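PDB 3FOT: trichothecene 15-O-acetyltransferase TRI3 from Fusarium sporotrichioides, which transfers an acetyl group to the 15-hydroxyl of trichothecene intermediates during the biosynthesis of fungal mycotoxins such as T-2 toxin. Local coordinates for residues T298-G303 / A385-C390; S307-A312 / E512-F517; V373-E378 / L507-E512. All coordinates share one frame; numbering follows the deposited sequence.

Contact 1: T298-G303 / A385-C390; sequences TRLGPG and ALESAC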
ATOM      1  N   THR A 298     -22.928  -5.040 -15.811  1.00 16.88           N
ATOM      2  CA  THR A 298     -24.174  -4.940 -16.576  1.00 17.22           C
ATOM      3  C   THR A 298     -24.292  -3.565 -17.216  1.00 17.52           C
ATOM      4  O   THR A 298     -24.585  -3.454 -18.410  1.00 17.29           O
ATOM      5  CB  THR A 298     -25.376  -5.214 -15.666  1.00 17.83           C
ATOM      6  OG1 THR A 298     -25.334  -6.586 -15.216  1.00 18.33           O
ATOM      7  CG2 THR A 298     -26.710  -4.927 -16.366  1.00 17.58           C
ATOM      8  N   ARG A 299     -24.070  -2.517 -16.425  1.00 16.75           N
ATOM      9  CA  ARG A 299     -24.309  -1.160 -16.920  1.00 17.18           C
ATOM     10  C   ARG A 299     -23.189  -0.733 -17.845  1.00 17.69           C
ATOM     11  O   ARG A 299     -23.437  -0.034 -18.836  1.00 17.96           O
ATOM     12  CB  ARG A 299     -24.473  -0.142 -15.790  1.00 16.34           C
ATOM     13  CG  ARG A 299     -25.661  -0.353 -14.875  1.00 14.17           C
ATOM     14  CD  ARG A 299     -25.812   0.861 -13.955  1.00 15.59           C
ATOM     15  NE  ARG A 299     -26.812   0.724 -12.902  1.00 14.35           N
ATOM     16  CZ  ARG A 299     -28.129   0.773 -13.086  1.00 17.49           C
ATOM     17  NH1 ARG A 299     -28.646   0.922 -14.311  1.00 16.18           N
ATOM     18  NH2 ARG A 299     -28.935   0.634 -12.042  1.00 15.36           N
ATOM     19  N   LEU A 300     -21.976  -1.184 -17.558  1.00 18.03           N
ATOM     20  CA  LEU A 300     -20.790  -0.615 -18.201  1.00 19.48           C
ATOM     21  C   LEU A 300     -19.998  -1.620 -19.010  1.00 20.61           C
ATOM     22  O   LEU A 300     -19.437  -1.277 -20.054  1.00 20.97           O
ATOM     23  CB  LEU A 300     -19.896   0.071 -17.170  1.00 18.90           C
ATOM     24  CG  LEU A 300     -20.450   1.340 -16.511  1.00 19.20           C
ATOM     25  CD1 LEU A 300     -19.558   1.780 -15.368  1.00 18.58           C
ATOM     26  CD2 LEU A 300     -20.588   2.464 -17.532  1.00 21.75           C
ATOM     27  N   GLY A 301     -19.933  -2.852 -18.515  1.00 21.80           N
ATOM     28  CA  GLY A 301     -19.361  -3.951 -19.287  1.00 23.48           C
ATOM     29  C   GLY A 301     -17.889  -4.213 -19.053  1.00 24.62           C
ATOM     30  O   GLY A 301     -17.300  -3.711 -18.090  1.00 24.57           O
ATOM     31  N   PRO A 302     -17.277  -4.995 -19.959  1.00 25.55           N
ATOM     32  CA  PRO A 302     -15.871  -5.392 -19.851  1.00 26.10           C
ATOM     33  C   PRO A 302     -14.926  -4.196 -19.798  1.00 25.37           C
ATOM     34  O   PRO A 302     -15.132  -3.187 -20.491  1.00 26.52           O
ATOM     35  CB  PRO A 302     -15.636  -6.209 -21.137  1.00 26.54           C
ATOM     36  CG  PRO A 302     -16.991  -6.669 -21.544  1.00 26.46           C
ATOM     37  CD  PRO A 302     -17.906  -5.537 -21.179  1.00 25.74           C
ATOM     38  N   GLY A 303     -13.890  -4.310 -18.978  1.00 24.91           N
ATOM     39  CA  GLY A 303     -12.905  -3.253 -18.859  1.00 23.15           C
ATOM     40  C   GLY A 303     -13.282  -2.232 -17.797  1.00 21.83           C
ATOM     41  O   GLY A 303     -12.439  -1.437 -17.386  1.00 23.29           O
ATOM     42  N   ALA A 385     -24.971   9.968 -14.291  1.00 11.76           N
ATOM     43  CA  ALA A 385     -23.826  10.778 -13.878  1.00 11.46           C
ATOM     44  C   ALA A 385     -22.636   9.860 -13.539  1.00 11.40           C
ATOM     45  O   ALA A 385     -21.501  10.093 -13.994  1.00 11.40           O
ATOM     46  CB  ALA A 385     -24.203  11.660 -12.678  1.00 11.41           C
ATOM     47  N   LEU A 386     -22.892   8.814 -12.753  1.00 10.90           N
ATOM     48  CA  LEU A 386     -21.826   7.856 -12.428  1.00 10.39           C
ATOM     49  C   LEU A 386     -21.272   7.185 -13.673  1.00 11.38           C
ATOM     50  O   LEU A 386     -20.053   7.047 -13.799  1.00 11.10           O
ATOM     51  CB  LEU A 386     -22.328   6.810 -11.420  1.00 10.59           C
ATOM     52  CG  LEU A 386     -22.542   7.363 -10.020  1.00  9.14           C
ATOM     53  CD1 LEU A 386     -23.526   6.450  -9.281  1.00  9.23           C
ATOM     54  CD2 LEU A 386     -21.194   7.468  -9.251  1.00 10.33           C
ATOM     55  N   GLU A 387     -22.155   6.773 -14.585  1.00 11.63           N
ATOM     56  CA  GLU A 387     -21.729   6.148 -15.845  0.50 12.02           C
ATOM     57  C   GLU A 387     -20.842   7.096 -16.659  1.00 12.65           C
ATOM     58  O   GLU A 387     -19.799   6.688 -17.177  1.00 12.57           O
ATOM     59  CB  GLU A 387     -22.935   5.685 -16.671  0.50 12.10           C
ATOM     60  CG  GLU A 387     -23.623   4.458 -16.097  0.50 13.21           C
ATOM     61  CD  GLU A 387     -24.631   3.831 -17.033  0.50 14.12           C
ATOM     62  OE1 GLU A 387     -25.498   3.085 -16.549  0.50 14.31           O
ATOM     63  OE2 GLU A 387     -24.538   4.048 -18.253  0.50 16.65           O
ATOM     64  N   SER A 388     -21.249   8.356 -16.761  1.00 13.52           N
ATOM     65  CA  SER A 388     -20.481   9.373 -17.519  1.00 13.84           C
ATOM     66  C   SER A 388     -19.080   9.503 -16.937  1.00 13.93           C
ATOM     67  O   SER A 388     -18.065   9.479 -17.655  1.00 13.20           O
ATOM     68  CB  SER A 388     -21.197  10.730 -17.411  1.00 15.80           C
ATOM     69  OG  SER A 388     -20.502  11.756 -18.102  1.00 17.49           O
ATOM     70  N   ALA A 389     -19.030   9.665 -15.615  1.00 13.97           N
ATOM     71  CA  ALA A 389     -17.759   9.805 -14.922  1.00 13.23           C
ATOM     72  C   ALA A 389     -16.876   8.566 -15.119  1.00 13.62           C
ATOM     73  O   ALA A 389     -15.695   8.706 -15.440  1.00 13.29           O
ATOM     74  CB  ALA A 389     -17.977  10.092 -13.475  1.00 12.15           C
ATOM     75  N   CYS A 390     -17.448   7.368 -14.959  1.00 13.41           N
ATOM     76  CA  CYS A 390     -16.692   6.116 -15.211  1.00 13.78           C
ATOM     77  C   CYS A 390     -16.097   6.056 -16.612  1.00 14.44           C
ATOM     78  O   CYS A 390     -14.971   5.620 -16.781  1.00 15.60           O
ATOM     79  CB  CYS A 390     -17.551   4.876 -15.017  1.00 13.79           C
ATOM     80  SG  CYS A 390     -17.982   4.532 -13.294  1.00 14.38           S
TER
HETATM   81  O   HOH W   1     -27.795   1.550 -16.950  1.00 27.38           O
HETATM   82  O   HOH W   2     -25.362   1.819 -19.201  1.00 32.05           O

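Contact 2: S307-A312 / E512-F517; sequences SHLTQA and EFMLAF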
ATOM      1  N   SER A 307     -13.386  -0.188  -9.088  1.00 13.13           N
ATOM      2  CA  SER A 307     -12.417   0.900  -8.856  1.00 13.92           C
ATOM      3  C   SER A 307     -12.769   2.175  -9.664  1.00 13.57           C
ATOM      4  O   SER A 307     -12.643   3.308  -9.157  1.00 12.96           O
ATOM      5  CB  SER A 307     -11.012   0.442  -9.232  1.00 14.28           C
ATOM      6  OG  SER A 307     -10.497  -0.405  -8.247  1.00 18.14           O
ATOM      7  N   HIS A 308     -13.194   1.990 -10.914  1.00 12.93           N
ATOM      8  CA  HIS A 308     -13.690   3.116 -11.723  1.00 12.40           C
ATOM      9  C   HIS A 308     -14.886   3.750 -11.034  1.00 12.07           C
ATOM     10  O   HIS A 308     -14.970   4.968 -10.900  1.00 11.85           O
ATOM     11  CB  HIS A 308     -14.116   2.659 -13.120  1.00 12.93           C
ATOM     12  CG  HIS A 308     -12.994   2.133 -13.953  1.00 15.20           C
ATOM     13  ND1 HIS A 308     -13.098   0.974 -14.686  1.00 17.36           N
ATOM     14  CD2 HIS A 308     -11.749   2.613 -14.182  1.00 18.33           C
ATOM     15  CE1 HIS A 308     -11.971   0.762 -15.340  1.00 18.56           C
ATOM     16  NE2 HIS A 308     -11.131   1.740 -15.048  1.00 18.36           N
ATOM     17  N   LEU A 309     -15.820   2.907 -10.608  1.00 10.99           N
ATOM     18  CA  LEU A 309     -17.046   3.393  -9.973  1.00 10.56           C
ATOM     19  C   LEU A 309     -16.731   4.157  -8.695  1.00 10.25           C
ATOM     20  O   LEU A 309     -17.350   5.178  -8.407  1.00  9.42           O
ATOM     21  CB  LEU A 309     -17.994   2.235  -9.667  1.00  9.89           C
ATOM     22  CG  LEU A 309     -19.300   2.760  -9.045  1.00  9.94           C
ATOM     23  CD1 LEU A 309     -20.107   3.567 -10.087  1.00  8.62           C
ATOM     24  CD2 LEU A 309     -20.150   1.644  -8.452  1.00 14.07           C
ATOM     25  N   THR A 310     -15.780   3.641  -7.915  1.00  9.76           N
ATOM     26  CA  THR A 310     -15.387   4.338  -6.697  1.00  9.79           C
ATOM     27  C   THR A 310     -14.820   5.728  -7.022  1.00  9.30           C
ATOM     28  O   THR A 310     -15.147   6.712  -6.368  1.00  8.47           O
ATOM     29  CB  THR A 310     -14.391   3.513  -5.843  1.00 10.61           C
ATOM     30  OG1 THR A 310     -14.976   2.236  -5.572  1.00 11.01           O
ATOM     31  CG2 THR A 310     -14.110   4.196  -4.526  1.00 11.56           C
ATOM     32  N   GLN A 311     -13.949   5.793  -8.014  1.00  9.65           N
ATOM     33  CA  GLN A 311     -13.396   7.084  -8.416  1.00 10.24           C
ATOM     34  C   GLN A 311     -14.505   8.058  -8.875  1.00  9.64           C
ATOM     35  O   GLN A 311     -14.447   9.266  -8.590  1.00  8.93           O
ATOM     36  CB  GLN A 311     -12.318   6.883  -9.492  1.00 10.76           C
ATOM     37  CG  GLN A 311     -11.752   8.188 -10.068  1.00 11.23           C
ATOM     38  CD  GLN A 311     -10.904   8.973  -9.087  1.00 12.21           C
ATOM     39  OE1 GLN A 311      -9.662   8.888  -9.129  1.00 13.19           O
ATOM     40  NE2 GLN A 311     -11.556   9.760  -8.215  1.00 10.12           N
ATOM     41  N   ALA A 312     -15.496   7.529  -9.598  1.00  9.21           N
ATOM     42  CA  ALA A 312     -16.664   8.298 -10.007  1.00  9.52           C
ATOM     43  C   ALA A 312     -17.430   8.856  -8.784  1.00  9.54           C
ATOM     44  O   ALA A 312     -17.795  10.044  -8.739  1.00 10.56           O
ATOM     45  CB  ALA A 312     -17.572   7.417 -10.865  1.00  9.34           C
ATOM     46  N   GLU A 512     -22.894   5.974  -0.471  1.00 11.12           N
ATOM     47  CA  GLU A 512     -24.257   6.150  -0.953  1.00 12.98           C
ATOM     48  C   GLU A 512     -24.338   6.196  -2.487  1.00 11.35           C
ATOM     49  O   GLU A 512     -25.221   5.567  -3.086  1.00 11.40           O
ATOM     50  CB  GLU A 512     -24.896   7.387  -0.320  1.00 12.70           C
ATOM     51  CG  GLU A 512     -26.405   7.450  -0.545  1.00 15.50           C
ATOM     52  CD  GLU A 512     -27.078   8.637   0.134  1.00 16.47           C
ATOM     53  OE1 GLU A 512     -26.397   9.355   0.914  1.00 19.92           O
ATOM     54  OE2 GLU A 512     -28.291   8.845  -0.126  1.00 16.40           O
ATOM     55  N   PHE A 513     -23.441   6.945  -3.135  1.00 11.39           N
ATOM     56  CA  PHE A 513     -23.446   6.963  -4.607  1.00 10.63           C
ATOM     57  C   PHE A 513     -23.107   5.603  -5.219  1.00 10.75           C
ATOM     58  O   PHE A 513     -23.723   5.195  -6.196  1.00 10.73           O
ATOM     59  CB  PHE A 513     -22.500   8.024  -5.172  1.00 10.03           C
ATOM     60  CG  PHE A 513     -23.018   9.432  -5.074  1.00 11.30           C
ATOM     61  CD1 PHE A 513     -24.260   9.789  -5.631  1.00 10.80           C
ATOM     62  CD2 PHE A 513     -22.232  10.428  -4.468  1.00 11.11           C
ATOM     63  CE1 PHE A 513     -24.727  11.115  -5.580  1.00 10.31           C
ATOM     64  CE2 PHE A 513     -22.699  11.763  -4.403  1.00 10.63           C
ATOM     65  CZ  PHE A 513     -23.950  12.097  -4.953  1.00 11.10           C
ATOM     66  N   MET A 514     -22.112   4.910  -4.659  1.00 10.56           N
ATOM     67  CA  MET A 514     -21.813   3.548  -5.120  1.00 10.62           C
ATOM     68  C   MET A 514     -23.045   2.644  -5.038  1.00 10.70           C
ATOM     69  O   MET A 514     -23.360   1.884  -5.985  1.00 10.91           O
ATOM     70  CB  MET A 514     -20.644   2.972  -4.310  1.00 10.49           C
ATOM     71  CG  MET A 514     -19.319   3.666  -4.669  1.00 11.25           C
ATOM     72  SD  MET A 514     -18.003   3.083  -3.603  1.00 13.99           S
ATOM     73  CE  MET A 514     -17.733   1.421  -4.255  1.00 13.29           C
ATOM     74  N   LEU A 515     -23.746   2.720  -3.917  1.00 10.09           N
ATOM     75  CA  LEU A 515     -24.906   1.873  -3.691  1.00 11.12           C
ATOM     76  C   LEU A 515     -26.030   2.228  -4.649  1.00 11.19           C
ATOM     77  O   LEU A 515     -26.787   1.355  -5.097  1.00 11.61           O
ATOM     78  CB  LEU A 515     -25.362   1.948  -2.227  1.00 10.47           C
ATOM     79  CG  LEU A 515     -24.411   1.243  -1.253  1.00  9.91           C
ATOM     80  CD1 LEU A 515     -24.799   1.621   0.179  1.00 11.65           C
ATOM     81  CD2 LEU A 515     -24.409  -0.294  -1.469  1.00 10.67           C
ATOM     82  N   ALA A 516     -26.091   3.503  -5.003  1.00 11.12           N
ATOM     83  CA  ALA A 516     -27.102   3.990  -5.938  1.00 11.03           C
ATOM     84  C   ALA A 516     -26.943   3.398  -7.337  1.00 11.28           C
ATOM     85  O   ALA A 516     -27.872   3.424  -8.130  1.00 12.71           O
ATOM     86  CB  ALA A 516     -27.093   5.551  -5.978  1.00 10.58           C
ATOM     87  N   PHE A 517     -25.768   2.860  -7.637  1.00 10.45           N
ATOM     88  CA  PHE A 517     -25.496   2.314  -8.956  1.00 10.74           C
ATOM     89  C   PHE A 517     -26.099   0.924  -9.110  1.00 11.17           C
ATOM     90  O   PHE A 517     -26.165   0.405 -10.228  1.00 11.85           O
ATOM     91  CB  PHE A 517     -23.984   2.218  -9.161  1.00 10.45           C
ATOM     92  CG  PHE A 517     -23.550   2.259 -10.576  1.00 10.37           C
ATOM     93  CD1 PHE A 517     -23.751   3.416 -11.336  1.00 11.21           C
ATOM     94  CD2 PHE A 517     -22.857   1.181 -11.147  1.00 11.26           C
ATOM     95  CE1 PHE A 517     -23.296   3.492 -12.655  1.00  9.31           C
ATOM     96  CE2 PHE A 517     -22.391   1.242 -12.457  1.00 12.47           C
ATOM     97  CZ  PHE A 517     -22.610   2.415 -13.226  1.00 11.04           C
TER

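Contact 3: V373-E378 / L507-E512; sequences VSHKDE and LQSIVE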
ATOM      1  N   VAL A 373     -24.894  15.776  -9.362  1.00 15.66           N
ATOM      2  CA  VAL A 373     -26.174  15.227  -8.922  1.00 16.66           C
ATOM      3  C   VAL A 373     -26.202  15.152  -7.405  1.00 16.45           C
ATOM      4  O   VAL A 373     -25.185  14.896  -6.764  1.00 17.89           O
ATOM      5  CB  VAL A 373     -26.462  13.806  -9.497  1.00 16.79           C
ATOM      6  CG1 VAL A 373     -26.623  13.854 -10.998  1.00 17.71           C
ATOM      7  CG2 VAL A 373     -25.355  12.799  -9.101  1.00 18.04           C
ATOM      8  N   SER A 374     -27.365  15.374  -6.825  1.00 16.04           N
ATOM      9  CA  SER A 374     -27.495  15.217  -5.393  1.00 16.49           C
ATOM     10  C   SER A 374     -27.959  13.801  -5.054  1.00 15.89           C
ATOM     11  O   SER A 374     -28.363  13.031  -5.924  1.00 16.21           O
ATOM     12  CB  SER A 374     -28.453  16.234  -4.830  1.00 16.78           C
ATOM     13  OG  SER A 374     -29.742  15.764  -5.025  1.00 21.10           O
ATOM     14  N   HIS A 375     -27.897  13.455  -3.767  1.00 15.21           N
ATOM     15  CA  HIS A 375     -28.394  12.163  -3.338  1.00 14.31           C
ATOM     16  C   HIS A 375     -29.926  12.091  -3.423  1.00 15.26           C
ATOM     17  O   HIS A 375     -30.492  11.002  -3.431  1.00 13.71           O
ATOM     18  CB  HIS A 375     -27.917  11.888  -1.914  1.00 13.65           C
ATOM     19  CG  HIS A 375     -26.452  11.597  -1.821  1.00 13.19           C
ATOM     20  ND1 HIS A 375     -25.897  10.442  -2.325  1.00 12.56           N
ATOM     21  CD2 HIS A 375     -25.436  12.283  -1.242  1.00 14.55           C
ATOM     22  CE1 HIS A 375     -24.598  10.433  -2.077  1.00 13.42           C
ATOM     23  NE2 HIS A 375     -24.293  11.535  -1.416  1.00 13.73           N
ATOM     24  N   LYS A 376     -30.576  13.249  -3.505  1.00 15.81           N
ATOM     25  CA  LYS A 376     -32.043  13.316  -3.565  1.00 17.31           C
ATOM     26  C   LYS A 376     -32.550  13.321  -5.010  1.00 17.04           C
ATOM     27  O   LYS A 376     -33.759  13.204  -5.243  1.00 17.47           O
ATOM     28  CB  LYS A 376     -32.552  14.561  -2.822  1.00 18.49           C
ATOM     29  CG  LYS A 376     -32.398  14.482  -1.292  1.00 20.88           C
ATOM     30  CD  LYS A 376     -32.296  15.867  -0.647  1.00 25.37           C
ATOM     31  CE  LYS A 376     -32.213  15.757   0.891  1.00 25.52           C
ATOM     32  NZ  LYS A 376     -32.070  17.098   1.557  1.00 30.43           N
ATOM     33  N   ASP A 377     -31.644  13.460  -5.979  1.00 16.02           N
ATOM     34  CA  ASP A 377     -32.037  13.377  -7.391  1.00 16.33           C
ATOM     35  C   ASP A 377     -32.520  11.972  -7.771  1.00 16.33           C
ATOM     36  O   ASP A 377     -32.176  10.969  -7.110  1.00 16.00           O
ATOM     37  CB  ASP A 377     -30.905  13.799  -8.319  1.00 16.46           C
ATOM     38  CG  ASP A 377     -30.705  15.301  -8.361  1.00 18.07           C
ATOM     39  OD1 ASP A 377     -31.686  16.064  -8.147  1.00 18.68           O
ATOM     40  OD2 ASP A 377     -29.557  15.719  -8.625  1.00 17.64           O
ATOM     41  N   GLU A 378     -33.311  11.897  -8.843  1.00 16.05           N
ATOM     42  CA  GLU A 378     -33.777  10.623  -9.364  1.00 16.40           C
ATOM     43  C   GLU A 378     -32.621   9.644  -9.503  1.00 15.69           C
ATOM     44  O   GLU A 378     -31.525  10.023  -9.950  1.00 14.80           O
ATOM     45  CB  GLU A 378     -34.431  10.778 -10.743  1.00 17.04           C
ATOM     46  CG  GLU A 378     -35.749  11.550 -10.768  1.00 20.52           C
ATOM     47  CD  GLU A 378     -36.821  10.867  -9.961  1.00 27.74           C
ATOM     48  OE1 GLU A 378     -36.930   9.620 -10.032  1.00 31.83           O
ATOM     49  OE2 GLU A 378     -37.540  11.579  -9.236  1.00 32.55           O
ATOM     50  N   LEU A 507     -17.078  10.062   3.399  1.00 12.29           N
ATOM     51  CA  LEU A 507     -17.045   8.613   3.103  1.00 12.57           C
ATOM     52  C   LEU A 507     -18.456   8.053   2.871  1.00 11.56           C
ATOM     53  O   LEU A 507     -18.703   7.285   1.921  1.00 11.37           O
ATOM     54  CB  LEU A 507     -16.362   7.855   4.255  1.00 12.19           C
ATOM     55  CG  LEU A 507     -16.224   6.334   4.049  1.00 13.41           C
ATOM     56  CD1 LEU A 507     -15.584   5.954   2.678  1.00 16.11           C
ATOM     57  CD2 LEU A 507     -15.423   5.752   5.224  1.00 14.10           C
ATOM     58  N   GLN A 508     -19.383   8.445   3.730  1.00 12.06           N
ATOM     59  CA  GLN A 508     -20.768   7.961   3.613  1.00 12.49           C
ATOM     60  C   GLN A 508     -21.419   8.421   2.298  1.00 11.58           C
ATOM     61  O   GLN A 508     -22.221   7.687   1.681  1.00 10.52           O
ATOM     62  CB  GLN A 508     -21.606   8.417   4.815  1.00 12.66           C
ATOM     63  CG  GLN A 508     -21.247   7.661   6.127  1.00 16.57           C
ATOM     64  CD  GLN A 508     -21.175   6.132   5.911  1.00 22.96           C
ATOM     65  OE1 GLN A 508     -20.094   5.519   6.007  1.00 27.08           O
ATOM     66  NE2 GLN A 508     -22.314   5.526   5.569  1.00 22.87           N
ATOM     67  N   SER A 509     -21.074   9.629   1.872  1.00 11.65           N
ATOM     68  CA  SER A 509     -21.567  10.160   0.598  1.00 11.27           C
ATOM     69  C   SER A 509     -21.076   9.313  -0.578  1.00 11.30           C
ATOM     70  O   SER A 509     -21.845   8.983  -1.501  1.00 10.93           O
ATOM     71  CB  SER A 509     -21.118  11.626   0.424  1.00 12.18           C
ATOM     72  OG  SER A 509     -21.636  12.157  -0.810  1.00 12.36           O
ATOM     73  N   ILE A 510     -19.781   8.989  -0.561  1.00 10.35           N
ATOM     74  CA  ILE A 510     -19.193   8.153  -1.586  1.00 10.29           C
ATOM     75  C   ILE A 510     -19.903   6.815  -1.605  1.00 10.83           C
ATOM     76  O   ILE A 510     -20.308   6.352  -2.662  1.00  9.42           O
ATOM     77  CB  ILE A 510     -17.694   7.886  -1.312  1.00 10.30           C
ATOM     78  CG1 ILE A 510     -16.883   9.185  -1.399  1.00 11.71           C
ATOM     79  CG2 ILE A 510     -17.152   6.817  -2.254  1.00 10.73           C
ATOM     80  CD1 ILE A 510     -15.533   9.065  -0.655  1.00 10.10           C
ATOM     81  N   VAL A 511     -20.055   6.215  -0.427  1.00 10.33           N
ATOM     82  CA  VAL A 511     -20.715   4.892  -0.321  1.00 10.86           C
ATOM     83  C   VAL A 511     -22.153   4.933  -0.858  1.00 11.02           C
ATOM     84  O   VAL A 511     -22.580   4.030  -1.598  1.00 11.16           O
ATOM     85  CB  VAL A 511     -20.677   4.357   1.137  1.00 10.46           C
ATOM     86  CG1 VAL A 511     -21.553   3.115   1.286  1.00 12.07           C
ATOM     87  CG2 VAL A 511     -19.235   4.020   1.554  1.00 11.11           C
ATOM     88  N   GLU A 512     -22.894   5.974  -0.471  1.00 11.12           N
ATOM     89  CA  GLU A 512     -24.257   6.150  -0.953  1.00 12.98           C
ATOM     90  C   GLU A 512     -24.338   6.196  -2.487  1.00 11.35           C
ATOM     91  O   GLU A 512     -25.221   5.567  -3.086  1.00 11.40           O
ATOM     92  CB  GLU A 512     -24.896   7.387  -0.320  1.00 12.70           C
ATOM     93  CG  GLU A 512     -26.405   7.450  -0.545  1.00 15.50           C
ATOM     94  CD  GLU A 512     -27.078   8.637   0.134  1.00 16.47           C
ATOM     95  OE1 GLU A 512     -26.397   9.355   0.914  1.00 19.92           O
ATOM     96  OE2 GLU A 512     -28.291   8.845  -0.126  1.00 16.40           O
TER

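Contact 1: T298-G303 / A385-C390
Leu300 comes nearest to Glu387 of helix 379-401, with their CA atoms 7.2 Å apart. Its two methyl groups divide their contacts between residues one helical turn apart. CD1 of Leu300 rests against CB of Cys390 at 3.7 Å, with SG close by, while CD2 of Leu300 lies on CG of Glu387 at 3.9 Å. The Glu387 chain is extended beyond CG (chi2 -169°), which carries its carboxylate across the methylenes of Arg299 at about a right angle. OE1 of Glu387 is therefore 3.4 Å from CD of Arg299, yet still 4.4 Å from NH1 of Arg299, too far for a salt bridge. At the C-terminal end of helix 286-299, among the helices of this BAHD-superfamily fold, the polar link is water-mediated, and Gly301 (phi 93°) turns the chain out of the helix. One water, in the guanidinium plane at its edge, accepts from NH1 of Arg299 at 2.8 Å and donates to OE1 of Glu387. The other ties the helix end itself, donating to the backbone O of Arg299 and, at 2.6 Å, to OE2 of Glu387. Glu387 was modelled in two conformations, and its side-chain contacts given here belong to one of them. The guanidinium is held by the C-terminal tail, through hydrogen bonds from NE to Phe517 O and from NH2 to Arg518 O and a cation-pi contact with the Phe517 ring.

Contact 2: S307-A312 / E512-F517
Leu309 meets Phe517 because chi1 of the leucine (-178°) swings its CG away from the backbone N, extending the branch from helix 306-321, and chi1 of Phe517 (-154°) does nearly the same, presenting the ring face. CD1 of Leu309 then sits above the centre of that ring, 3.7 Å from the centroid and only 10° off the normal, a CH-pi contact. The second methyl, CD2, reaches the base of the same side chain, 3.9 Å from CB of Phe517, and approaches the backbone O of Met514 at 4.1 Å. Beside this pair, Met514 runs toward Thr310 and bends at its last torsion, which brings its CE methyl to 3.2 Å from OG1 of Thr310. That hydroxyl is already engaged with the carbonyl of Ile306 in its own helix. In the helical layer beside the sheet containing strands 277-283 and 486-494, helix 306-321 is thus joined to the C-terminal helix 500-516 and to Phe517 in the chain that follows it; helix 286-299 adds Ile292 against Leu309 and Ala295 against Phe517. All four touching residues are buried. With no hydrogen bond between the segments, the association probably rests on burial of apolar surface and dispersion, including the CH-pi contact, the thioether methyl being perhaps slightly polarised by its sulfur.

Contact 3: V373-E378 / L507-E512
The imidazole of His375 lies flat against the carboxylate of Glu512, the two planes only 10° apart, so that flat group overlaps flat group. OE1 of Glu512 stands 3.4 Å above the plane of the His375 ring, over its centre, while CD of Glu512 comes within 3.3 Å of His375 ND1. This is stacking: ND1 and OE1 are close, but their angle is poor for a hydrogen bond. With chi2 at 177°, the Glu512 chain runs straight out and lays its carboxylate over the ring, CB and CG passing near CE1 and ND1 on the way. Phe513 stacks on the opposite face, leaving the imidazole sandwiched between an anion and an aromatic ring. A carboxylate so near might favour a protonated imidazole, though the glutamate is exposed to solvent.

The ring edge supplies the directional bond. NE2 of His375 donates to OG of Ser509 at 2.8 Å, nearly straight at 170° and almost in the ring plane. Near the same edge, CE1 of His375 lies 3.2 Å from the backbone O of Ser509. Together the bond and the stack fix the rotation of the ring.

The loop carrying the histidine has its own bracing. OG of Ser374 accepts from the backbone N of Lys376 at 3.1 Å, an ST turn, and N of Ser374 donates to OD2 of Asp377 at 2.9 Å from above the carboxylate plane.

The loop leads into helix 379-401, against which Val373 packs, while Ile510, pointing away from the loop, packs on Ala313 and Ala317 of helix 306-321, and Leu507 on strands 277-283 and 486-494.

In the fold
The three contacts adjoin on the same side of the chain's centre, with contact 2 in the middle: its centre lies about 10 Å from that of contact 1 and about 9 Å from that of contact 3, whereas contacts 1 and 3 are about 17 Å apart, centre to centre. CG of Glu387 touches CE1 of Phe517 at 3.6 Å, joining contacts 1 and 2. Contacts 2 and 3 both use helix 500-516 and share Glu512, and CE2 of Phe513 meets CE1 of His375 at 3.3 Å. Even the more distant pair touches, CB of Ala385 lying 3.7 Å from CG1 of Val373. All of this is structural packing away from His414, which binds 15-deacetylcalonectrin.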